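Local structure of oxidoreductase, short chain dehydrogenase/reductase family protein (Bifidobacterium adolescentis L2-32, 6OW4) at residues F[14-17]-F[18-22]; F[164-167]-F[168-172]; F[211-214]-F[215-219]; F[156-159]-F[160-163]. The protein acts as an NADH-dependent 20beta-hydroxysteroid dehydrogenase, a member of the short-chain dehydrogenase/reductase family that holds its dinucleotide in a Rossmann fold. All coordinates share one frame; numbering follows the deposited sequence.

Contact 1: residues F[14-17]-F[18-22]; sequences EQIF and DERYP
Asp-18 curls back over the carbonyl of Glu-14, one turn earlier in the short helix 12-20 near the N-terminus. Its backbone N donates to Glu-14 O at 3.0 Å, and the side chain stays over the same oxygen. CB lies 3.5 Å from Glu-14 O; with CG turned beside the backbone N (chi1 -61°), the carboxylate carbon CG comes to 2.9 Å from that oxygen. At the tip, OD2 lies 3.0 Å from Glu-14 O, acceptor against acceptor and not hydrogen-bonded, while OD1 meets OE2 of Glu-14 at 3.1 Å. Glu-14 brings OE2 there by a bend at chi2, and the two carboxylate planes stand 58° apart. With an alanine in place of Glu-14, the charged neighbour of Asp-18 OD1 and the packing on Asn-239 of the second subunit would probably both be lost. On another side of the helix, Ile-16 and Arg-20 run side by side, CG2 of the isoleucine 3.4 Å from NE of the arginine. Phe-17 CD1 lies 4.2 Å from Tyr-21 CE2. Both rings meet Trp-234 of the second subunit, and the Tyr-21 hydroxyl hydrogen-bonds to His-247 NE2 and Phe-259 N, both of that subunit. Apolar packing and hydrogen bonds thus dock this helix and the residue after it on the neighbour, while the like charges of Glu-14 and Asp-18 would be expected to raise each other's affinity for a proton.

Contact 2: residues F[164-167]-F[168-172]; sequences HEIM and REHGH
Met-167 O receives the backbone N of His-172 at 3.1 Å, the outer bond of a Schellman motif that ends helix 142-170. The inner bond, Gly-171 N to Arg-168 O, is weak, and Gly-171 supplies the positive phi (73°) at which the chain turns off. Beyond the turn the His-172 ring swings back, so that Met-167 O stands over one of its faces. A turn earlier, Arg-168 bends at chi3 and its NE donates to His-164 O at 3.1 Å; the oxygen lies in the guanidinium plane, but NE approaches from above the carbonyl plane, 51° out of it. NH2 reaches the edge of the His-164 ring, 3.0 Å from ND1, and forms a salt bridge with Asp-139 of the third subunit. With a methionine in place of Arg-168, His-164 O would probably lose its side-chain donor and Asp-139 of that subunit would be left without its charged mate. Next to them, Glu-169 lays its aliphatic part on the Glu-165 carbonyl, CG 3.1 Å from O, and sends OE1 to Lys-112 of helix 105-119. A second shell fixes the two histidines at the helix end: Thr-121 OG1 bonds to both His-170 ND1 and His-172 NE2, joining the rings through one hydroxyl. Held in this way, the His-170 ring takes a CH-pi contact over its face, Ile-166 CG2 lying 4.0 Å from the centroid.

Contact 3: residues F[211-214]-F[215-219]; sequences SRYL and AAALA
Tyr-213 with Ala-217 and Leu-214 with Leu-218 form a buried, local i to i+4 contact at the C-terminal end of helix 198-217. The backbone carries it first: Ala-217 N donates to Tyr-213 O at 2.9 Å and in the carbonyl plane, and Leu-218 N reaches Leu-214 O at 2.7 Å. Tyr-213 CG points anti to the backbone N (chi1 176°), which leans the ring over to the next turn, where CE2 touches Ala-217 CB at 3.6 Å. Leu-214 and Leu-218 lie side by side and point the same way, Leu-214 CD2 4.2 Å from Leu-218 CD1; CB of Leu-218 is pressed to 3.1 Å from Leu-214 O. This helix also carries Tyr-200 and Lys-204, which bind NAD nearer its start, and in the short-chain dehydrogenase fold it both flanks the Rossmann sheet and faces a partner subunit. The leucines belong to the sheet side, where Leu-214 meets Ser-225 and Phe-178, Leu-218 meets Ile-223, and Ser-211 bonds through OG to Ser-225 OG. Another side of the helix is subunit interface, and there the small methyl of Ala-216 packs on Pro-194 of the third subunit and Val-293 of the second. Arg-212 spans both neighbours with NH2, bonding to His-185 O of the third and Ser-292 O of the second.

Contact 4: residues F[156-159]-F[160-163]; sequences TYRT and GRIA
The middle of helix 142-170, a long helix that in short-chain dehydrogenases lies between the Rossmann sheet and a partner subunit, brings Tyr-157 and Arg-161 together one turn apart. Arg-161 CG is anti to the backbone N (chi1 -165°) and the chain bends at chi3, which carries NH1 to the tyrosine hydroxyl; the bond from NH1 to OH, 3.1 Å, is weak. Ring and guanidinium stand 75° apart, with Tyr-157 CZ at the guanidinium edge. Arg-158 CA lies over one guanidinium face of Arg-161, 4.1 Å above its plane. The polar ends are fixed mainly from outside: Glu-142 of the third subunit bridges NH1 of Arg-158 and NH1 of Arg-161 through its two oxygens, so the arginines share one carboxylate, Ala-140 O of that subunit bonds to the Tyr-157 hydroxyl while Trp-145 there stacks on the tyrosine ring, and NE of Arg-161 pairs with Glu-165 of its own chain. Arg-158 NE hydrogen-bonds to Val-102 O, and Val-102 binds NAD; the Thr-159 side chain is also about 4 Å from that of Val-102. Within the helix Gly-160 N makes a short bond of 2.6 Å to Thr-156 O, nearly along the C=O axis. Thr-159 packs against strands 42-47 and 124-127, whereas Ile-162 faces helix 105-119, its CG1 between the backbone N and the carbonyl carbon (chi1 63°) and 3.2 Å from Thr-159 O.

Contacts 4 and 2 follow each other without a gap on helix 142-170, their centres 13 Å apart, the first nearer the cofactor and the second at the helix end. Contact 3, on helix 198-217, lies alongside: it touches contact 2, with His-164 CG 3.4 Å from Leu-218 CD1, and comes within about 5 Å of contact 4 by nearest atoms. All three face the third subunit. The Thr-156 side chain of contact 4 is about 7 Å from the bound NAD, against about 14 Å for Ser-211 of contact 3. Contact 1 is set apart, its centre 27 Å from that of contact 3 and 37 Å from that of contact 4, yet contacts 1 and 3 both meet the second subunit.

Contact 1: residues F[14-17]-F[18-22]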
loop_
_atom_site.group_PDB
_atom_site.type_symbol
_atom_site.label_atom_id
_atom_site.label_comp_id
_atom_site.label_asym_id
_atom_site.label_seq_id
_atom_site.Cartn_x
_atom_site.Cartn_y
_atom_site.Cartn_z
ATOM N N GLU F 14 11.729 -15.207 31.665
ATOM C CA GLU F 14 11.315 -13.792 31.871
ATOM C C GLU F 14 12.553 -12.932 32.154
ATOM O O GLU F 14 12.595 -11.787 31.666
ATOM C CB GLU F 14 10.294 -13.692 33.008
ATOM C CG GLU F 14 9.645 -12.323 33.125
ATOM C CD GLU F 14 8.950 -11.829 31.866
ATOM O OE1 GLU F 14 8.293 -12.651 31.188
ATOM O OE2 GLU F 14 9.077 -10.627 31.559
ATOM N N GLN F 15 13.518 -13.471 32.910
ATOM C CA GLN F 15 14.819 -12.821 33.230
ATOM C C GLN F 15 15.638 -12.638 31.946
ATOM O O GLN F 15 16.361 -11.627 31.851
ATOM C CB GLN F 15 15.604 -13.655 34.242
ATOM C CG GLN F 15 14.956 -13.704 35.618
ATOM C CD GLN F 15 15.570 -14.764 36.498
ATOM O OE1 GLN F 15 14.872 -15.563 37.117
ATOM N NE2 GLN F 15 16.892 -14.782 36.551
ATOM N N ILE F 16 15.541 -13.584 31.007
ATOM C CA ILE F 16 16.231 -13.524 29.684
ATOM C C ILE F 16 15.658 -12.342 28.890
ATOM O O ILE F 16 16.463 -11.550 28.364
ATOM C CB ILE F 16 16.103 -14.862 28.926
ATOM C CG1 ILE F 16 16.951 -15.956 29.579
ATOM C CG2 ILE F 16 16.449 -14.695 27.453
ATOM C CD1 ILE F 16 16.487 -17.361 29.273
ATOM N N PHE F 17 14.327 -12.228 28.819
ATOM C CA PHE F 17 13.608 -11.154 28.081
ATOM C C PHE F 17 13.963 -9.786 28.674
ATOM O O PHE F 17 14.212 -8.839 27.903
ATOM C CB PHE F 17 12.090 -11.358 28.126
ATOM C CG PHE F 17 11.564 -12.548 27.361
ATOM C CD1 PHE F 17 12.098 -12.908 26.132
ATOM C CD2 PHE F 17 10.504 -13.292 27.859
ATOM C CE1 PHE F 17 11.601 -13.999 25.435
ATOM C CE2 PHE F 17 10.007 -14.381 27.159
ATOM C CZ PHE F 17 10.556 -14.732 25.949
ATOM N N ASP F 18 13.982 -9.694 30.006
ATOM C CA ASP F 18 14.210 -8.432 30.759
ATOM C C ASP F 18 15.646 -7.946 30.528
ATOM O O ASP F 18 15.860 -6.720 30.580
ATOM C CB ASP F 18 13.889 -8.618 32.245
ATOM C CG ASP F 18 12.439 -8.994 32.516
ATOM O OD1 ASP F 18 11.595 -8.790 31.615
ATOM O OD2 ASP F 18 12.166 -9.500 33.620
ATOM N N GLU F 19 16.583 -8.868 30.281
ATOM C CA GLU F 19 18.010 -8.568 29.976
ATOM C C GLU F 19 18.138 -8.177 28.496
ATOM O O GLU F 19 18.809 -7.166 28.215
ATOM C CB GLU F 19 18.893 -9.768 30.338
ATOM C CG GLU F 19 20.346 -9.638 29.899
ATOM C CD GLU F 19 21.057 -8.357 30.307
ATOM O OE1 GLU F 19 20.770 -7.837 31.406
ATOM O OE2 GLU F 19 21.900 -7.877 29.520
ATOM N N ARG F 20 17.515 -8.949 27.597
ATOM C CA ARG F 20 17.540 -8.731 26.123
ATOM C C ARG F 20 16.898 -7.385 25.767
ATOM O O ARG F 20 17.398 -6.732 24.830
ATOM C CB ARG F 20 16.788 -9.842 25.386
ATOM C CG ARG F 20 17.549 -11.155 25.273
ATOM C CD ARG F 20 16.901 -12.057 24.241
ATOM N NE ARG F 20 17.269 -13.458 24.378
ATOM C CZ ARG F 20 16.782 -14.444 23.627
ATOM N NH1 ARG F 20 15.898 -14.189 22.675
ATOM N NH2 ARG F 20 17.181 -15.686 23.834
ATOM N N TYR F 21 15.827 -7.006 26.473
ATOM C CA TYR F 21 14.954 -5.846 26.149
ATOM C C TYR F 21 14.836 -4.910 27.351
ATOM O O TYR F 21 13.872 -5.003 28.110
ATOM C CB TYR F 21 13.565 -6.332 25.728
ATOM C CG TYR F 21 13.540 -7.344 24.609
ATOM C CD1 TYR F 21 14.146 -7.086 23.389
ATOM C CD2 TYR F 21 12.879 -8.554 24.759
ATOM C CE1 TYR F 21 14.112 -8.008 22.354
ATOM C CE2 TYR F 21 12.835 -9.486 23.737
ATOM C CZ TYR F 21 13.455 -9.214 22.529
ATOM O OH TYR F 21 13.408 -10.131 21.519
ATOM N N PRO F 22 15.793 -3.975 27.566
ATOM C CA PRO F 22 15.659 -2.967 28.619
ATOM C C PRO F 22 14.548 -1.955 28.293
ATOM O O PRO F 22 14.482 -1.501 27.163
ATOM C CB PRO F 22 17.044 -2.306 28.678
ATOM C CG PRO F 22 17.615 -2.516 27.292
ATOM C CD PRO F 22 17.060 -3.848 26.829
#

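Contact 2: residues F[164-167]-F[168-172]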
loop_
_atom_site.group_PDB
_atom_site.type_symbol
_atom_site.label_atom_id
_atom_site.label_comp_id
_atom_site.label_asym_id
_atom_site.label_seq_id
_atom_site.Cartn_x
_atom_site.Cartn_y
_atom_site.Cartn_z
ATOM N N HIS F 164 26.748 -3.682 0.404
ATOM C CA HIS F 164 26.429 -4.809 1.325
ATOM C C HIS F 164 27.421 -5.961 1.115
ATOM O O HIS F 164 27.534 -6.804 2.028
ATOM C CB HIS F 164 24.951 -5.224 1.212
ATOM C CG HIS F 164 24.565 -5.906 -0.057
ATOM N ND1 HIS F 164 25.012 -7.169 -0.386
ATOM C CD2 HIS F 164 23.733 -5.529 -1.052
ATOM C CE1 HIS F 164 24.494 -7.531 -1.541
ATOM N NE2 HIS F 164 23.704 -6.542 -1.971
ATOM N N GLU F 165 28.122 -5.990 -0.024
ATOM C CA GLU F 165 29.253 -6.926 -0.281
ATOM C C GLU F 165 30.395 -6.612 0.694
ATOM O O GLU F 165 30.864 -7.548 1.370
ATOM C CB GLU F 165 29.730 -6.834 -1.733
ATOM C CG GLU F 165 28.984 -7.762 -2.678
ATOM C CD GLU F 165 29.329 -7.604 -4.151
ATOM O OE1 GLU F 165 30.168 -6.742 -4.477
ATOM O OE2 GLU F 165 28.756 -8.348 -4.971
ATOM N N ILE F 166 30.813 -5.343 0.759
ATOM C CA ILE F 166 31.905 -4.846 1.651
ATOM C C ILE F 166 31.554 -5.183 3.106
ATOM O O ILE F 166 32.436 -5.695 3.821
ATOM C CB ILE F 166 32.136 -3.332 1.453
ATOM C CG1 ILE F 166 32.784 -3.032 0.098
ATOM C CG2 ILE F 166 32.953 -2.748 2.599
ATOM C CD1 ILE F 166 32.584 -1.611 -0.386
ATOM N N MET F 167 30.312 -4.898 3.512
ATOM C CA MET F 167 29.814 -5.046 4.906
ATOM C C MET F 167 30.002 -6.492 5.375
ATOM O O MET F 167 30.611 -6.690 6.444
ATOM C CB MET F 167 28.333 -4.671 4.997
ATOM C CG MET F 167 28.089 -3.179 4.897
ATOM S SD MET F 167 26.345 -2.780 4.650
ATOM C CE MET F 167 26.440 -1.008 4.408
ATOM N N ARG F 168 29.493 -7.456 4.604
ATOM C CA ARG F 168 29.562 -8.907 4.927
ATOM C C ARG F 168 31.022 -9.372 4.875
ATOM O O ARG F 168 31.440 -10.100 5.797
ATOM C CB ARG F 168 28.679 -9.704 3.965
ATOM C CG ARG F 168 27.191 -9.438 4.138
ATOM C CD ARG F 168 26.369 -10.249 3.160
ATOM N NE ARG F 168 26.523 -9.764 1.796
ATOM C CZ ARG F 168 26.157 -10.431 0.706
ATOM N NH1 ARG F 168 25.613 -11.634 0.805
ATOM N NH2 ARG F 168 26.342 -9.892 -0.486
ATOM N N GLU F 169 31.764 -8.950 3.846
ATOM C CA GLU F 169 33.202 -9.281 3.647
ATOM C C GLU F 169 34.027 -8.750 4.825
ATOM O O GLU F 169 35.018 -9.415 5.187
ATOM C CB GLU F 169 33.708 -8.712 2.320
ATOM C CG GLU F 169 33.264 -9.521 1.114
ATOM C CD GLU F 169 33.454 -8.837 -0.229
ATOM O OE1 GLU F 169 34.182 -7.825 -0.278
ATOM O OE2 GLU F 169 32.872 -9.314 -1.223
ATOM N N HIS F 170 33.637 -7.603 5.392
ATOM C CA HIS F 170 34.301 -6.959 6.559
ATOM C C HIS F 170 33.705 -7.491 7.869
ATOM O O HIS F 170 34.299 -7.221 8.931
ATOM C CB HIS F 170 34.216 -5.431 6.447
ATOM C CG HIS F 170 35.170 -4.865 5.449
ATOM N ND1 HIS F 170 35.575 -3.545 5.479
ATOM C CD2 HIS F 170 35.824 -5.441 4.419
ATOM C CE1 HIS F 170 36.421 -3.328 4.495
ATOM N NE2 HIS F 170 36.594 -4.476 3.832
ATOM N N GLY F 171 32.577 -8.207 7.791
ATOM C CA GLY F 171 31.971 -8.944 8.917
ATOM C C GLY F 171 31.336 -8.013 9.935
ATOM O O GLY F 171 31.662 -8.137 11.128
ATOM N N HIS F 172 30.454 -7.118 9.481
ATOM C CA HIS F 172 29.689 -6.167 10.332
ATOM C C HIS F 172 28.422 -5.709 9.600
ATOM O O HIS F 172 28.292 -5.994 8.390
ATOM C CB HIS F 172 30.578 -4.991 10.765
ATOM C CG HIS F 172 31.128 -4.179 9.640
ATOM N ND1 HIS F 172 30.395 -3.190 9.011
ATOM C CD2 HIS F 172 32.340 -4.187 9.042
ATOM C CE1 HIS F 172 31.127 -2.633 8.068
ATOM N NE2 HIS F 172 32.325 -3.228 8.067
#

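Contact 3: residues F[211-214]-F[215-219]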
loop_
_atom_site.group_PDB
_atom_site.type_symbol
_atom_site.label_atom_id
_atom_site.label_comp_id
_atom_site.label_asym_id
_atom_site.label_seq_id
_atom_site.Cartn_x
_atom_site.Cartn_y
_atom_site.Cartn_z
ATOM N N SER F 211 15.018 -2.818 -2.379
ATOM C CA SER F 211 15.413 -2.441 -0.995
ATOM C C SER F 211 14.698 -3.354 0.008
ATOM O O SER F 211 15.361 -3.843 0.939
ATOM C CB SER F 211 15.126 -0.982 -0.723
ATOM O OG SER F 211 15.508 -0.626 0.599
ATOM N N ARG F 212 13.397 -3.581 -0.201
ATOM C CA ARG F 212 12.538 -4.446 0.651
ATOM C C ARG F 212 13.111 -5.868 0.683
ATOM O O ARG F 212 13.135 -6.461 1.780
ATOM C CB ARG F 212 11.085 -4.422 0.160
ATOM C CG ARG F 212 10.290 -3.242 0.700
ATOM C CD ARG F 212 8.931 -3.037 0.058
ATOM N NE ARG F 212 7.991 -4.131 0.273
ATOM C CZ ARG F 212 7.359 -4.399 1.416
ATOM N NH1 ARG F 212 7.575 -3.674 2.503
ATOM N NH2 ARG F 212 6.517 -5.416 1.473
ATOM N N TYR F 213 13.568 -6.396 -0.457
ATOM C CA TYR F 213 14.133 -7.769 -0.537
ATOM C C TYR F 213 15.440 -7.836 0.261
ATOM O O TYR F 213 15.604 -8.794 1.043
ATOM C CB TYR F 213 14.392 -8.242 -1.970
ATOM C CG TYR F 213 15.048 -9.597 -1.992
ATOM C CD1 TYR F 213 14.293 -10.758 -1.925
ATOM C CD2 TYR F 213 16.429 -9.721 -1.974
ATOM C CE1 TYR F 213 14.892 -12.006 -1.892
ATOM C CE2 TYR F 213 17.043 -10.963 -1.939
ATOM C CZ TYR F 213 16.271 -12.109 -1.898
ATOM O OH TYR F 213 16.872 -13.333 -1.859
ATOM N N LEU F 214 16.345 -6.874 0.050
ATOM C CA LEU F 214 17.681 -6.839 0.705
ATOM C C LEU F 214 17.498 -6.774 2.226
ATOM O O LEU F 214 18.257 -7.462 2.935
ATOM C CB LEU F 214 18.488 -5.645 0.184
ATOM C CG LEU F 214 18.927 -5.715 -1.280
ATOM C CD1 LEU F 214 19.737 -4.485 -1.655
ATOM C CD2 LEU F 214 19.727 -6.977 -1.564
ATOM N N ALA F 215 16.517 -5.997 2.700
ATOM C CA ALA F 215 16.149 -5.863 4.131
ATOM C C ALA F 215 15.847 -7.246 4.723
ATOM O O ALA F 215 16.378 -7.556 5.805
ATOM C CB ALA F 215 14.973 -4.931 4.282
ATOM N N ALA F 216 15.037 -8.048 4.025
ATOM C CA ALA F 216 14.648 -9.424 4.419
ATOM C C ALA F 216 15.863 -10.358 4.364
ATOM O O ALA F 216 16.029 -11.173 5.291
ATOM C CB ALA F 216 13.544 -9.925 3.519
ATOM N N ALA F 217 16.676 -10.240 3.311
ATOM C CA ALA F 217 17.790 -11.163 2.987
ATOM C C ALA F 217 19.014 -10.874 3.866
ATOM O O ALA F 217 19.704 -11.841 4.232
ATOM C CB ALA F 217 18.131 -11.057 1.522
ATOM N N LEU F 218 19.273 -9.602 4.192
ATOM C CA LEU F 218 20.526 -9.160 4.864
ATOM C C LEU F 218 20.275 -8.732 6.318
ATOM O O LEU F 218 21.196 -8.121 6.902
ATOM C CB LEU F 218 21.139 -8.010 4.060
ATOM C CG LEU F 218 21.401 -8.302 2.585
ATOM C CD1 LEU F 218 22.047 -7.102 1.916
ATOM C CD2 LEU F 218 22.271 -9.539 2.415
ATOM N N ALA F 219 19.109 -9.052 6.896
ATOM C CA ALA F 219 18.779 -8.778 8.317
ATOM C C ALA F 219 19.722 -9.586 9.219
ATOM O O ALA F 219 20.255 -9.010 10.184
ATOM C CB ALA F 219 17.333 -9.104 8.606
#

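Contact 4: residues F[156-159]-F[160-163]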
loop_
_atom_site.group_PDB
_atom_site.type_symbol
_atom_site.label_atom_id
_atom_site.label_comp_id
_atom_site.label_asym_id
_atom_site.label_seq_id
_atom_site.Cartn_x
_atom_site.Cartn_y
_atom_site.Cartn_z
ATOM N N THR F 156 21.855 1.578 -9.681
ATOM C CA THR F 156 21.547 1.531 -8.227
ATOM C C THR F 156 21.875 0.135 -7.684
ATOM O O THR F 156 22.652 0.054 -6.709
ATOM C CB THR F 156 20.086 1.919 -7.966
ATOM O OG1 THR F 156 19.918 3.270 -8.395
ATOM C CG2 THR F 156 19.680 1.796 -6.515
ATOM N N TYR F 157 21.298 -0.906 -8.295
ATOM C CA TYR F 157 21.509 -2.335 -7.941
ATOM C C TYR F 157 23.003 -2.601 -7.724
ATOM O O TYR F 157 23.371 -3.088 -6.642
ATOM C CB TYR F 157 20.942 -3.262 -9.021
ATOM C CG TYR F 157 21.698 -4.556 -9.191
ATOM C CD1 TYR F 157 21.607 -5.568 -8.249
ATOM C CD2 TYR F 157 22.520 -4.761 -10.288
ATOM C CE1 TYR F 157 22.308 -6.755 -8.395
ATOM C CE2 TYR F 157 23.228 -5.940 -10.448
ATOM C CZ TYR F 157 23.119 -6.943 -9.500
ATOM O OH TYR F 157 23.821 -8.103 -9.660
ATOM N N ARG F 158 23.824 -2.292 -8.733
ATOM C CA ARG F 158 25.300 -2.493 -8.731
ATOM C C ARG F 158 25.927 -1.772 -7.536
ATOM O O ARG F 158 26.697 -2.412 -6.794
ATOM C CB ARG F 158 25.923 -1.969 -10.028
ATOM C CG ARG F 158 26.195 -3.054 -11.055
ATOM C CD ARG F 158 26.962 -2.524 -12.248
ATOM N NE ARG F 158 26.122 -1.713 -13.118
ATOM C CZ ARG F 158 25.233 -2.189 -13.987
ATOM N NH1 ARG F 158 25.042 -3.492 -14.120
ATOM N NH2 ARG F 158 24.529 -1.350 -14.726
ATOM N N THR F 159 25.613 -0.484 -7.379
ATOM C CA THR F 159 26.156 0.404 -6.319
ATOM C C THR F 159 25.675 -0.093 -4.951
ATOM O O THR F 159 26.479 -0.069 -3.999
ATOM C CB THR F 159 25.757 1.865 -6.563
ATOM O OG1 THR F 159 25.698 2.118 -7.966
ATOM C CG2 THR F 159 26.731 2.832 -5.930
ATOM N N GLY F 160 24.409 -0.514 -4.862
ATOM C CA GLY F 160 23.829 -1.144 -3.662
ATOM C C GLY F 160 24.520 -2.456 -3.331
ATOM O O GLY F 160 24.735 -2.718 -2.136
ATOM N N ARG F 161 24.873 -3.243 -4.352
ATOM C CA ARG F 161 25.456 -4.605 -4.197
ATOM C C ARG F 161 26.847 -4.505 -3.557
ATOM O O ARG F 161 27.095 -5.236 -2.575
ATOM C CB ARG F 161 25.523 -5.335 -5.542
ATOM C CG ARG F 161 25.755 -6.835 -5.417
ATOM C CD ARG F 161 26.140 -7.494 -6.729
ATOM N NE ARG F 161 27.315 -6.863 -7.319
ATOM C CZ ARG F 161 27.397 -6.365 -8.554
ATOM N NH1 ARG F 161 26.372 -6.433 -9.388
ATOM N NH2 ARG F 161 28.524 -5.808 -8.959
ATOM N N ILE F 162 27.715 -3.634 -4.082
ATOM C CA ILE F 162 29.120 -3.474 -3.597
ATOM C C ILE F 162 29.100 -2.984 -2.143
ATOM O O ILE F 162 30.025 -3.343 -1.394
ATOM C CB ILE F 162 29.958 -2.558 -4.516
ATOM C CG1 ILE F 162 29.434 -1.119 -4.567
ATOM C CG2 ILE F 162 30.076 -3.162 -5.907
ATOM C CD1 ILE F 162 30.456 -0.118 -5.056
ATOM N N ALA F 163 28.079 -2.214 -1.757
ATOM C CA ALA F 163 27.902 -1.661 -0.393
ATOM C C ALA F 163 27.735 -2.806 0.615
ATOM O O ALA F 163 28.535 -2.869 1.571
ATOM C CB ALA F 163 26.728 -0.715 -0.360
#